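Local coordinates for protein HpcE (Thermus thermophilus, PDB 1WZO) that probably isomerises 2-hydroxyhepta-2,4-diene-1,7-dioate in the breakdown of aromatic compounds, as a member of the fumarylacetoacetate hydrolase family, at residues Leu22-Glu25 against Ala26-His30. Numbering follows the deposited sequence.
Sequences LLDE and AGEAH
A26 meets D24 inside the turn of the hairpin between strands 21-23 and 29-30. Its backbone N donates to D24 OD1 at 2.9 Å, coming from above the carboxylate plane. D24 can bend back over the turn because its CG sits between the backbone N and the carbonyl carbon (chi1 58°). G27 closes the type I turn D24-G27: its N bonds to D24 O at 2.8 Å. Its positive phi is one that glycine takes easily. E28 N makes a weak bond to the same D24 OD1. E28 CB lies against D24 OD2 at 3.3 Å, the two side chains running alongside each other. E28 O accepts the D24 backbone N-H. With G27 in the bulge position, this makes a type I turn with a G1 bulge, a 3:5 hairpin. A29 pairs with L23 at a non-hydrogen-bonded position, and its CB presses on L23 CD2 at 3.5 Å, a tight fit. H30 pairs with L22 through two backbone bonds, L22 N to H30 O at 3.0 Å and H30 N to L22 O at 2.7 Å. The imidazole then reaches back along the hairpin. Its NE2 donates to D24 OD2 at 2.9 Å, with an N-H...O angle of 163°. The oxygen lies near the ring plane but is met from above the carboxylate plane, and the two planes stand 69° apart. F6 and H13 of the neighbouring strands meet the H30 ring, and H13 ND1 bonds E25 OE1. The D24 carboxylate is thus gripped at both oxygens, by A26 N, and weakly by E28 N, at OD1 and by the imidazole at OD2. This fixes its rotation and ties the turn to the strand pair. The carboxylate would also tend to favour a protonated H30.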
loop_
_atom_site.group_PDB
_atom_site.type_symbol
_atom_site.label_atom_id
_atom_site.label_comp_id
_atom_site.label_asym_id
_atom_site.label_seq_id
_atom_site.Cartn_x
_atom_site.Cartn_y
_atom_site.Cartn_z
ATOM N N LEU B 22 22.087 13.187 -8.816
ATOM C CA LEU B 22 21.249 12.285 -8.038
ATOM C C LEU B 22 21.998 11.002 -7.707
ATOM O O LEU B 22 22.502 10.323 -8.600
ATOM C CB LEU B 22 19.976 11.939 -8.816
ATOM C CG LEU B 22 18.952 13.054 -9.027
ATOM C CD1 LEU B 22 17.937 12.620 -10.077
ATOM C CD2 LEU B 22 18.269 13.379 -7.699
ATOM N N LEU B 23 22.066 10.672 -6.422
ATOM C CA LEU B 23 22.746 9.461 -5.982
ATOM C C LEU B 23 21.710 8.442 -5.528
ATOM O O LEU B 23 20.840 8.762 -4.722
ATOM C CB LEU B 23 23.692 9.783 -4.823
ATOM C CG LEU B 23 24.722 10.884 -5.087
ATOM C CD1 LEU B 23 25.622 11.042 -3.871
ATOM C CD2 LEU B 23 25.544 10.531 -6.315
ATOM N N ASP B 24 21.795 7.219 -6.041
ATOM C CA ASP B 24 20.841 6.190 -5.650
ATOM C C ASP B 24 21.230 5.502 -4.347
ATOM O O ASP B 24 22.226 5.856 -3.713
ATOM C CB ASP B 24 20.672 5.143 -6.761
ATOM C CG ASP B 24 21.979 4.472 -7.148
ATOM O OD1 ASP B 24 22.859 4.316 -6.278
ATOM O OD2 ASP B 24 22.114 4.083 -8.328
ATOM N N GLU B 25 20.434 4.509 -3.962
ATOM C CA GLU B 25 20.645 3.752 -2.734
ATOM C C GLU B 25 22.020 3.095 -2.653
ATOM O O GLU B 25 22.506 2.794 -1.561
ATOM C CB GLU B 25 19.568 2.674 -2.594
ATOM C CG GLU B 25 18.149 3.183 -2.780
ATOM C CD GLU B 25 17.682 3.127 -4.224
ATOM O OE1 GLU B 25 18.393 3.637 -5.113
ATOM O OE2 GLU B 25 16.590 2.572 -4.466
ATOM N N ALA B 26 22.638 2.866 -3.807
ATOM C CA ALA B 26 23.950 2.234 -3.852
ATOM C C ALA B 26 25.071 3.262 -3.918
ATOM O O ALA B 26 26.248 2.906 -3.879
ATOM C CB ALA B 26 24.035 1.293 -5.050
ATOM N N GLY B 27 24.707 4.537 -4.016
ATOM C CA GLY B 27 25.719 5.574 -4.082
ATOM C C GLY B 27 26.075 5.978 -5.499
ATOM O O GLY B 27 26.788 6.959 -5.706
ATOM N N GLU B 28 25.583 5.230 -6.481
ATOM C CA GLU B 28 25.862 5.547 -7.877
ATOM C C GLU B 28 25.172 6.847 -8.277
ATOM O O GLU B 28 24.026 7.095 -7.897
ATOM C CB GLU B 28 25.395 4.410 -8.790
ATOM C CG GLU B 28 26.125 3.093 -8.558
ATOM C CD GLU B 28 27.639 3.245 -8.617
ATOM O OE1 GLU B 28 28.149 3.769 -9.632
ATOM O OE2 GLU B 28 28.317 2.838 -7.650
ATOM N N ALA B 29 25.876 7.671 -9.046
ATOM C CA ALA B 29 25.344 8.953 -9.489
ATOM C C ALA B 29 24.578 8.866 -10.802
ATOM O O ALA B 29 24.853 8.013 -11.647
ATOM C CB ALA B 29 26.477 9.968 -9.619
ATOM N N HIS B 30 23.610 9.766 -10.953
ATOM C CA HIS B 30 22.774 9.847 -12.145
ATOM C C HIS B 30 22.615 11.316 -12.514
ATOM O O HIS B 30 22.440 12.165 -11.637
ATOM C CB HIS B 30 21.384 9.276 -11.865
ATOM C CG HIS B 30 21.376 7.823 -11.511
ATOM N ND1 HIS B 30 21.061 6.840 -12.422
ATOM C CD2 HIS B 30 21.613 7.189 -10.338
ATOM C CE1 HIS B 30 21.101 5.661 -11.827
ATOM N NE2 HIS B 30 21.435 5.845 -10.562
#